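Local coordinates for N2152 (PDB 5U22), which is a family 39 glycoside hydrolase of a rumen anaerobic fungus and probably releases arabinosyl units from rare arabinose-containing substrates, at residues I209-E214 with P241-E246; S223-Y228 with G266-Y271; I376-K381 with N411-Y416. One frame throughout, in Å; residues are numbered along the deposited sequence.

In the fold
Interactions 1 and 2 belong to the TIM barrel and touch each other, their centres about 11 Å apart, whereas interaction 3 lies in the beta-sandwich part, with its centre about 26 Å from that of interaction 1 and 24 Å from that of interaction 2. Along the chain the segments of the first two alternate: strand 209-212, helix 221-235, strand 242-247, helix 258-270. The strands pair in interaction 1 and the helices meet outside them in interaction 2, with Phe225 and Phe268 packing on Ile244. Interaction 3 follows later in sequence, yet its Ile376 and Trp378 rest on Pro258 of helix 258-270, so that helix is shared by barrel wall and domain junction.

Interaction 1. Residues I209-E214 with P241-E246; sequences IIAWHE and PITINE
Ile210 pairs with Ile242, and Ala211 with Thr243, in the parallel strands 209-212 and 242-245. Ile210 N donates to Pro241 O at 2.9 Å, and Thr243 N returns a nearly straight bond to Ile210 O at 2.8 Å. The pairing then slackens: the bond from Trp212 N to Thr243 O is weak at 3.4 Å, but Glu214 N rejoins the chains with a 2.9 Å hydrogen bond to Glu246 O.

Apolar contacts line both faces of the pair. Ile210 CG2 lies beside Ile242 CG1, while Ala211 CB meets Thr243 CG2 on the other face. Ile244 CD1 makes a CH-pi contact over the five-membered ring of Trp212, 3.6 Å from its centroid. Trp212 CG stands between its backbone N and carbonyl carbon (chi1 68°), which swings the indole back over Ile244. NE1 of Trp212 points in the ring plane at Glu214 OE2, 2.9 Å off, an oxygen that also binds His224. A leucine in place of Trp212 would probably lose the flat indole face over Ile244 CD1 and leave Glu214 OE2 without the indole N-H.

The polar contacts gather at the C-terminal strand ends. Glu246 CG sits 3.7 Å from the centroid of the His213 ring, over its face, with the carboxylate turned 28° from the ring. Asn245 OD1, at the ring edge, receives a weak, bent bond from NE2; Asn245 ND2 is hydrogen-bonded to Glu143, and His213 ND1 to Glu147. Glu246 is salt-bridged to Arg68 and bound to a buffer molecule, and its position is consistent with the nucleophile of clan A glycoside hydrolases.

Helix 221-235 completes this beta-alpha-beta unit, laying Tyr228 on Ile210 and Phe225 on Ile244; strand 180-185 borders strand 209-212 on its other edge.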
loop_
_atom_site.group_PDB
_atom_site.type_symbol
_atom_site.label_atom_id
_atom_site.label_comp_id
_atom_site.label_asym_id
_atom_site.label_seq_id
_atom_site.Cartn_x
_atom_site.Cartn_y
_atom_site.Cartn_z
ATOM N N ILE A 209 -5.771 5.048 -13.389
ATOM C CA ILE A 209 -4.943 4.344 -12.419
ATOM C C ILE A 209 -5.400 2.891 -12.424
ATOM O O ILE A 209 -6.583 2.610 -12.183
ATOM C CB ILE A 209 -5.071 4.948 -11.005
ATOM C CG1 ILE A 209 -4.880 6.471 -11.039
ATOM C CG2 ILE A 209 -4.062 4.303 -10.058
ATOM C CD1 ILE A 209 -5.229 7.176 -9.721
ATOM N N ILE A 210 -4.475 1.973 -12.721
ATOM C CA ILE A 210 -4.792 0.549 -12.781
ATOM C C ILE A 210 -4.783 -0.011 -11.366
ATOM O O ILE A 210 -3.924 0.333 -10.550
ATOM C CB ILE A 210 -3.796 -0.190 -13.697
ATOM C CG1 ILE A 210 -4.318 -1.576 -14.091
ATOM C CG2 ILE A 210 -2.415 -0.304 -13.045
ATOM C CD1 ILE A 210 -5.457 -1.514 -15.116
ATOM N N ALA A 211 -5.754 -0.868 -11.056
ATOM C CA ALA A 211 -5.928 -1.349 -9.696
ATOM C C ALA A 211 -6.167 -2.849 -9.689
ATOM O O ALA A 211 -6.966 -3.364 -10.478
ATOM C CB ALA A 211 -7.125 -0.658 -9.014
ATOM N N TRP A 212 -5.487 -3.540 -8.778
ATOM C CA TRP A 212 -5.863 -4.897 -8.406
ATOM C C TRP A 212 -5.390 -5.145 -6.984
ATOM O O TRP A 212 -4.734 -4.296 -6.371
ATOM C CB TRP A 212 -5.291 -5.941 -9.371
ATOM C CG TRP A 212 -3.801 -6.142 -9.384
ATOM C CD1 TRP A 212 -3.075 -7.023 -8.611
ATOM C CD2 TRP A 212 -2.856 -5.503 -10.257
ATOM N NE1 TRP A 212 -1.739 -6.945 -8.947
ATOM C CE2 TRP A 212 -1.578 -6.026 -9.951
ATOM C CE3 TRP A 212 -2.969 -4.532 -11.264
ATOM C CZ2 TRP A 212 -0.412 -5.604 -10.612
ATOM C CZ3 TRP A 212 -1.819 -4.124 -11.932
ATOM C CH2 TRP A 212 -0.553 -4.662 -11.602
ATOM N N HIS A 213 -5.725 -6.323 -6.467
ATOM C CA HIS A 213 -5.437 -6.688 -5.090
ATOM C C HIS A 213 -4.369 -7.769 -5.042
ATOM O O HIS A 213 -4.255 -8.593 -5.953
ATOM C CB HIS A 213 -6.705 -7.164 -4.398
ATOM C CG HIS A 213 -7.766 -6.114 -4.340
ATOM N ND1 HIS A 213 -9.078 -6.389 -4.017
ATOM C CD2 HIS A 213 -7.705 -4.780 -4.573
ATOM C CE1 HIS A 213 -9.776 -5.268 -4.053
ATOM N NE2 HIS A 213 -8.969 -4.277 -4.395
ATOM N N GLU A 214 -3.578 -7.753 -3.969
ATOM C CA GLU A 214 -2.542 -8.768 -3.735
ATOM C C GLU A 214 -2.776 -9.334 -2.338
ATOM O O GLU A 214 -2.113 -8.964 -1.362
ATOM C CB GLU A 214 -1.125 -8.194 -3.905
ATOM C CG GLU A 214 -0.778 -7.768 -5.346
ATOM C CD GLU A 214 -0.527 -8.950 -6.288
ATOM O OE1 GLU A 214 -0.816 -10.118 -5.916
ATOM O OE2 GLU A 214 -0.024 -8.695 -7.409
ATOM N N PRO A 241 -0.198 4.663 -13.710
ATOM C CA PRO A 241 0.115 4.451 -12.289
ATOM C C PRO A 241 -0.620 3.227 -11.778
ATOM O O PRO A 241 -1.754 2.954 -12.180
ATOM C CB PRO A 241 -0.410 5.719 -11.602
ATOM C CG PRO A 241 -0.629 6.714 -12.696
ATOM C CD PRO A 241 -0.887 5.940 -13.951
ATOM N N ILE A 242 0.027 2.505 -10.862
ATOM C CA ILE A 242 -0.508 1.272 -10.294
ATOM C C ILE A 242 -0.931 1.531 -8.856
ATOM O O ILE A 242 -0.152 2.075 -8.066
ATOM C CB ILE A 242 0.527 0.137 -10.341
ATOM C CG1 ILE A 242 0.934 -0.164 -11.780
ATOM C CG2 ILE A 242 -0.011 -1.107 -9.633
ATOM C CD1 ILE A 242 2.112 -1.116 -11.872
ATOM N N THR A 243 -2.143 1.107 -8.506
ATOM C CA THR A 243 -2.575 1.109 -7.116
ATOM C C THR A 243 -2.960 -0.308 -6.703
ATOM O O THR A 243 -3.875 -0.908 -7.277
ATOM C CB THR A 243 -3.714 2.113 -6.880
ATOM O OG1 THR A 243 -4.052 2.111 -5.494
ATOM C CG2 THR A 243 -4.970 1.815 -7.689
ATOM N N ILE A 244 -2.230 -0.862 -5.733
ATOM C CA ILE A 244 -2.572 -2.173 -5.191
ATOM C C ILE A 244 -3.376 -1.903 -3.933
ATOM O O ILE A 244 -2.816 -1.856 -2.837
ATOM C CB ILE A 244 -1.319 -3.025 -4.902
ATOM C CG1 ILE A 244 -0.465 -3.149 -6.166
ATOM C CG2 ILE A 244 -1.702 -4.420 -4.393
ATOM C CD1 ILE A 244 -1.227 -3.691 -7.379
ATOM N N ASN A 245 -4.686 -1.686 -4.076
ATOM C CA ASN A 245 -5.406 -1.014 -3.008
ATOM C C ASN A 245 -6.030 -1.975 -2.012
ATOM O O ASN A 245 -6.829 -1.545 -1.176
ATOM C CB ASN A 245 -6.438 -0.009 -3.566
ATOM C CG ASN A 245 -7.445 -0.623 -4.521
ATOM O OD1 ASN A 245 -7.666 -1.835 -4.528
ATOM N ND2 ASN A 245 -8.090 0.229 -5.316
ATOM N N GLU A 246 -5.641 -3.253 -2.057
ATOM C CA GLU A 246 -5.731 -4.171 -0.921
ATOM C C GLU A 246 -4.534 -5.102 -0.992
ATOM O O GLU A 246 -4.315 -5.726 -2.032
ATOM C CB GLU A 246 -7.024 -4.999 -0.935
ATOM C CG GLU A 246 -8.313 -4.155 -0.786
ATOM C CD GLU A 246 -9.546 -5.019 -0.663
ATOM O OE1 GLU A 246 -9.408 -6.130 -0.121
ATOM O OE2 GLU A 246 -10.637 -4.596 -1.113
#

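Interaction 2. Residues S223-Y228 with G266-Y271; sequences SHFRSY and GRFERY
Phe225, Phe268 and Tyr271 form an aromatic cluster that fills the seam between two outer helices of the barrel, 221-235 and 258-270. Phe225 enters from the first helix and touches both of the others. Its far end, CZ, meets Phe268 CD1 at 3.7 Å; Phe268 comes in near the plane of the Phe225 ring, and the two rings stand 75° apart. Closer to the backbone, Phe225 CD2 is 3.6 Å from Tyr271 CB, the Tyr271 ring being tilted 41° from that of Phe225. Tyr271 is the first residue to leave the helical conformation, and its ring reaches across to the neighbouring helix.

There Arg226 takes up the polar end. Its CG packs 3.7 Å from Tyr271 CE1, and the bend beyond it (chi3 -60°) turns the guanidinium so that NH1 donates, within the guanidinium plane, to Tyr271 OH at 2.9 Å. The same hydroxyl is hydrogen-bonded to Glu324.

The contact is therefore apolar on its inner side and polar at its outer side, where Arg226 and Glu324 meet the Tyr271 hydroxyl. Held between a guanidinium and a carboxylate, that hydroxyl is likely to be polarised and its ring restrained from swinging outward.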
loop_
_atom_site.group_PDB
_atom_site.type_symbol
_atom_site.label_atom_id
_atom_site.label_comp_id
_atom_site.label_asym_id
_atom_site.label_seq_id
_atom_site.Cartn_x
_atom_site.Cartn_y
_atom_site.Cartn_z
ATOM N N SER A 223 6.040 -10.682 -10.083
ATOM C CA SER A 223 5.790 -11.157 -11.442
ATOM C C SER A 223 4.545 -10.512 -12.038
ATOM O O SER A 223 4.443 -10.381 -13.264
ATOM C CB SER A 223 5.653 -12.677 -11.454
ATOM O OG SER A 223 4.406 -13.076 -10.896
ATOM N N HIS A 224 3.589 -10.110 -11.190
ATOM C CA HIS A 224 2.393 -9.437 -11.681
ATOM C C HIS A 224 2.723 -8.049 -12.210
ATOM O O HIS A 224 2.199 -7.636 -13.250
ATOM C CB HIS A 224 1.348 -9.354 -10.567
ATOM C CG HIS A 224 0.933 -10.690 -10.041
ATOM N ND1 HIS A 224 0.410 -10.866 -8.776
ATOM C CD2 HIS A 224 0.992 -11.922 -10.601
ATOM C CE1 HIS A 224 0.160 -12.151 -8.581
ATOM N NE2 HIS A 224 0.502 -12.812 -9.675
ATOM N N PHE A 225 3.586 -7.307 -11.505
ATOM C CA PHE A 225 4.023 -6.012 -12.010
ATOM C C PHE A 225 4.738 -6.163 -13.347
ATOM O O PHE A 225 4.497 -5.384 -14.276
ATOM C CB PHE A 225 4.939 -5.317 -10.992
ATOM C CG PHE A 225 4.288 -5.063 -9.662
ATOM C CD1 PHE A 225 2.964 -4.640 -9.587
ATOM C CD2 PHE A 225 4.993 -5.281 -8.485
ATOM C CE1 PHE A 225 2.362 -4.419 -8.369
ATOM C CE2 PHE A 225 4.411 -5.066 -7.268
ATOM C CZ PHE A 225 3.076 -4.638 -7.202
ATOM N N ARG A 226 5.619 -7.164 -13.466
ATOM C CA ARG A 226 6.330 -7.372 -14.727
ATOM C C ARG A 226 5.370 -7.766 -15.844
ATOM O O ARG A 226 5.484 -7.274 -16.973
ATOM C CB ARG A 226 7.424 -8.430 -14.549
ATOM C CG ARG A 226 8.485 -8.013 -13.512
ATOM C CD ARG A 226 9.700 -8.940 -13.527
ATOM N NE ARG A 226 9.370 -10.337 -13.238
ATOM C CZ ARG A 226 9.388 -10.882 -12.022
ATOM N NH1 ARG A 226 9.697 -10.145 -10.958
ATOM N NH2 ARG A 226 9.084 -12.167 -11.867
ATOM N N SER A 227 4.422 -8.657 -15.545
ATOM C CA SER A 227 3.405 -9.030 -16.521
ATOM C C SER A 227 2.604 -7.814 -16.958
ATOM O O SER A 227 2.415 -7.569 -18.157
ATOM C CB SER A 227 2.475 -10.096 -15.932
ATOM O OG SER A 227 1.322 -10.269 -16.756
ATOM N N TYR A 228 2.158 -7.010 -15.991
ATOM C CA TYR A 228 1.296 -5.886 -16.329
ATOM C C TYR A 228 2.033 -4.876 -17.207
ATOM O O TYR A 228 1.518 -4.440 -18.244
ATOM C CB TYR A 228 0.740 -5.227 -15.061
ATOM C CG TYR A 228 -0.005 -3.988 -15.457
ATOM C CD1 TYR A 228 -1.245 -4.085 -16.058
ATOM C CD2 TYR A 228 0.568 -2.731 -15.319
ATOM C CE1 TYR A 228 -1.916 -2.963 -16.484
ATOM C CE2 TYR A 228 -0.092 -1.601 -15.746
ATOM C CZ TYR A 228 -1.334 -1.730 -16.336
ATOM O OH TYR A 228 -2.004 -0.617 -16.766
ATOM N N GLY A 266 8.912 -3.371 0.265
ATOM C CA GLY A 266 10.092 -3.464 -0.580
ATOM C C GLY A 266 9.754 -3.650 -2.047
ATOM O O GLY A 266 10.320 -2.978 -2.915
ATOM N N ARG A 267 8.798 -4.536 -2.342
ATOM C CA ARG A 267 8.510 -4.853 -3.738
ATOM C C ARG A 267 7.693 -3.754 -4.405
ATOM O O ARG A 267 7.963 -3.402 -5.557
ATOM C CB ARG A 267 7.822 -6.222 -3.826
ATOM C CG ARG A 267 8.768 -7.353 -3.428
ATOM C CD ARG A 267 8.069 -8.660 -3.072
ATOM N NE ARG A 267 8.949 -9.501 -2.259
ATOM C CZ ARG A 267 8.690 -10.759 -1.916
ATOM N NH1 ARG A 267 7.568 -11.347 -2.328
ATOM N NH2 ARG A 267 9.555 -11.430 -1.157
ATOM N N PHE A 268 6.720 -3.172 -3.694
ATOM C CA PHE A 268 6.013 -2.007 -4.231
ATOM C C PHE A 268 6.984 -0.885 -4.571
ATOM O O PHE A 268 6.867 -0.247 -5.626
ATOM C CB PHE A 268 4.967 -1.493 -3.235
ATOM C CG PHE A 268 3.774 -2.401 -3.054
ATOM C CD1 PHE A 268 3.721 -3.649 -3.655
ATOM C CD2 PHE A 268 2.704 -1.993 -2.271
ATOM C CE1 PHE A 268 2.626 -4.487 -3.470
ATOM C CE2 PHE A 268 1.598 -2.813 -2.098
ATOM C CZ PHE A 268 1.564 -4.074 -2.697
ATOM N N GLU A 269 7.940 -0.612 -3.679
ATOM C CA GLU A 269 8.913 0.434 -3.971
ATOM C C GLU A 269 9.802 0.039 -5.142
ATOM O O GLU A 269 10.124 0.875 -5.993
ATOM C CB GLU A 269 9.758 0.735 -2.736
ATOM C CG GLU A 269 8.982 1.371 -1.574
ATOM C CD GLU A 269 8.655 2.849 -1.794
ATOM O OE1 GLU A 269 9.147 3.450 -2.789
ATOM O OE2 GLU A 269 7.901 3.398 -0.963
ATOM N N ARG A 270 10.189 -1.234 -5.216
ATOM C CA ARG A 270 11.065 -1.684 -6.297
ATOM C C ARG A 270 10.428 -1.461 -7.663
ATOM O O ARG A 270 11.117 -1.119 -8.631
ATOM C CB ARG A 270 11.407 -3.161 -6.097
ATOM C CG ARG A 270 12.289 -3.774 -7.172
ATOM C CD ARG A 270 12.831 -5.143 -6.708
ATOM N NE ARG A 270 13.501 -5.054 -5.403
ATOM C CZ ARG A 270 13.118 -5.725 -4.315
ATOM N NH1 ARG A 270 12.085 -6.568 -4.357
ATOM N NH2 ARG A 270 13.770 -5.561 -3.177
ATOM N N TYR A 271 9.115 -1.635 -7.760
ATOM C CA TYR A 271 8.414 -1.515 -9.032
ATOM C C TYR A 271 7.680 -0.187 -9.171
ATOM O O TYR A 271 6.884 -0.019 -10.103
ATOM C CB TYR A 271 7.468 -2.706 -9.217
ATOM C CG TYR A 271 8.250 -3.968 -9.519
ATOM C CD1 TYR A 271 8.630 -4.266 -10.819
ATOM C CD2 TYR A 271 8.661 -4.823 -8.500
ATOM C CE1 TYR A 271 9.367 -5.411 -11.108
ATOM C CE2 TYR A 271 9.403 -5.958 -8.776
ATOM C CZ TYR A 271 9.749 -6.246 -10.080
ATOM O OH TYR A 271 10.488 -7.370 -10.354
#

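Interaction 3. Residues I376-K381 with N411-Y416; sequences IDWKSK and NASSGY
Ile376 and Gly415 form the close-packed end of this contact, an antiparallel hydrogen-bonded pair where strands 368-376 and 415-422 of the beta-sandwich part lie side by side. Ile376 N donates to Gly415 O at 2.8 Å, and Gly415 N answers to Ile376 O at 2.9 Å. Ile376 CG2 lies so near the glycine backbone that a beta carbon there would clash with it. The end of the Ile376 side chain turns away to Pro258 and helix 301-310.

Beyond the bridge the backbones stay close but no longer pair, and side chains take over: Ser414 OG donates to Asp377 OD1 at 2.6 Å, reaching the carboxylate on its anti side; the other oxygen, OD2, is salt-bridged to Lys375. Asn411 braces the serine from behind: its ND2 donates to Ser414 OG at 3.0 Å, and its OD1 accepts Ser413 N in an Asx turn and Ser414 N, at 2.7 Å, in an Asx motif.

The looser side is partly open to solvent and built round a water. This water accepts from Trp378 N at 3.0 Å, donates to Ser414 OG at 2.8 Å and is also hydrogen-bonded to Ser413 OG. Direct contact here rests on one close approach: Trp378, with CG trans to its backbone N (chi1 169°), brings CE3 to 3.5 Å from Ser413 CB, and its indole also lies on Pro258.

Ser414 OG thus gives one hydrogen bond and receives two, from an amide and a water. Such a saturated hydroxyl probably fixes the turn against Asp377, with water supplying the join alongside.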
loop_
_atom_site.group_PDB
_atom_site.type_symbol
_atom_site.label_atom_id
_atom_site.label_comp_id
_atom_site.label_asym_id
_atom_site.label_seq_id
_atom_site.Cartn_x
_atom_site.Cartn_y
_atom_site.Cartn_z
ATOM N N ILE A 376 11.272 -4.467 15.864
ATOM C CA ILE A 376 9.939 -4.343 16.434
ATOM C C ILE A 376 9.346 -5.743 16.423
ATOM O O ILE A 376 9.191 -6.351 15.358
ATOM C CB ILE A 376 9.063 -3.334 15.675
ATOM C CG1 ILE A 376 7.676 -3.257 16.315
ATOM C CG2 ILE A 376 8.978 -3.641 14.157
ATOM C CD1 ILE A 376 7.706 -2.564 17.661
ATOM N N ASP A 377 9.081 -6.285 17.606
ATOM C CA ASP A 377 8.608 -7.657 17.681
ATOM C C ASP A 377 7.088 -7.704 17.579
ATOM O O ASP A 377 6.385 -6.743 17.896
ATOM C CB ASP A 377 9.068 -8.332 18.979
ATOM C CG ASP A 377 10.566 -8.559 19.016
ATOM O OD1 ASP A 377 11.180 -8.678 17.933
ATOM O OD2 ASP A 377 11.128 -8.617 20.128
ATOM N N TRP A 378 6.585 -8.857 17.150
ATOM C CA TRP A 378 5.161 -9.050 16.915
ATOM C C TRP A 378 4.711 -10.354 17.548
ATOM O O TRP A 378 5.390 -11.376 17.401
ATOM C CB TRP A 378 4.895 -9.057 15.412
ATOM C CG TRP A 378 3.549 -9.481 14.960
ATOM C CD1 TRP A 378 2.500 -8.667 14.635
ATOM C CD2 TRP A 378 3.112 -10.823 14.698
ATOM N NE1 TRP A 378 1.433 -9.422 14.198
ATOM C CE2 TRP A 378 1.783 -10.745 14.230
ATOM C CE3 TRP A 378 3.709 -12.079 14.823
ATOM C CZ2 TRP A 378 1.046 -11.875 13.891
ATOM C CZ3 TRP A 378 2.972 -13.202 14.482
ATOM C CH2 TRP A 378 1.655 -13.091 14.028
ATOM N N LYS A 379 3.586 -10.310 18.268
ATOM C CA LYS A 379 2.896 -11.489 18.783
ATOM C C LYS A 379 1.609 -11.774 18.028
ATOM O O LYS A 379 1.336 -12.923 17.662
ATOM C CB LYS A 379 2.577 -11.308 20.275
ATOM C CG LYS A 379 3.796 -11.137 21.162
ATOM C CD LYS A 379 4.005 -12.343 22.049
ATOM C CE LYS A 379 5.250 -12.176 22.902
ATOM N NZ LYS A 379 5.305 -10.825 23.550
ATOM N N SER A 380 0.798 -10.746 17.801
ATOM C CA SER A 380 -0.419 -10.859 17.013
ATOM C C SER A 380 -0.878 -9.451 16.670
ATOM O O SER A 380 -0.415 -8.467 17.255
ATOM C CB SER A 380 -1.523 -11.605 17.770
ATOM O OG SER A 380 -2.123 -10.742 18.716
ATOM N N LYS A 381 -1.812 -9.374 15.722
ATOM C CA LYS A 381 -2.365 -8.091 15.307
ATOM C C LYS A 381 -3.077 -7.367 16.446
ATOM O O LYS A 381 -3.218 -6.137 16.389
ATOM C CB LYS A 381 -3.332 -8.306 14.140
ATOM C CG LYS A 381 -4.688 -8.840 14.588
ATOM C CD LYS A 381 -5.609 -9.194 13.431
ATOM C CE LYS A 381 -7.037 -9.493 13.908
ATOM N NZ LYS A 381 -7.761 -8.298 14.454
ATOM N N ASN A 411 13.921 -13.653 13.186
ATOM C CA ASN A 411 12.710 -14.421 12.947
ATOM C C ASN A 411 11.965 -13.818 11.761
ATOM O O ASN A 411 12.385 -12.811 11.181
ATOM C CB ASN A 411 11.829 -14.459 14.198
ATOM C CG ASN A 411 11.352 -13.092 14.601
ATOM O OD1 ASN A 411 10.471 -12.526 13.952
ATOM N ND2 ASN A 411 11.914 -12.554 15.683
ATOM N N ALA A 412 10.838 -14.439 11.403
ATOM C CA ALA A 412 10.093 -14.044 10.212
ATOM C C ALA A 412 9.003 -13.015 10.477
ATOM O O ALA A 412 8.417 -12.503 9.518
ATOM C CB ALA A 412 9.454 -15.276 9.553
ATOM N N SER A 413 8.701 -12.708 11.737
ATOM C CA SER A 413 7.581 -11.833 12.060
ATOM C C SER A 413 7.995 -10.445 12.524
ATOM O O SER A 413 7.237 -9.487 12.324
ATOM C CB SER A 413 6.704 -12.481 13.138
ATOM O OG SER A 413 7.442 -12.704 14.329
ATOM N N SER A 414 9.174 -10.316 13.122
ATOM C CA SER A 414 9.696 -9.015 13.530
ATOM C C SER A 414 9.969 -8.124 12.319
ATOM O O SER A 414 10.218 -8.597 11.204
ATOM C CB SER A 414 10.999 -9.196 14.316
ATOM O OG SER A 414 10.784 -9.793 15.586
ATOM N N GLY A 415 9.939 -6.816 12.554
ATOM C CA GLY A 415 10.454 -5.847 11.597
ATOM C C GLY A 415 11.820 -5.375 12.068
ATOM O O GLY A 415 12.061 -5.253 13.268
ATOM N N TYR A 416 12.711 -5.112 11.118
ATOM C CA TYR A 416 14.065 -4.677 11.444
ATOM C C TYR A 416 14.390 -3.363 10.754
ATOM O O TYR A 416 13.893 -3.080 9.665
ATOM C CB TYR A 416 15.093 -5.731 11.042
ATOM C CG TYR A 416 14.870 -7.052 11.753
ATOM C CD1 TYR A 416 15.288 -7.236 13.065
ATOM C CD2 TYR A 416 14.234 -8.104 11.115
ATOM C CE1 TYR A 416 15.087 -8.445 13.715
ATOM C CE2 TYR A 416 14.019 -9.297 11.761
ATOM C CZ TYR A 416 14.453 -9.465 13.054
ATOM O OH TYR A 416 14.229 -10.663 13.692
HETATM O O HOH W 1 8.429 -11.071 16.251
#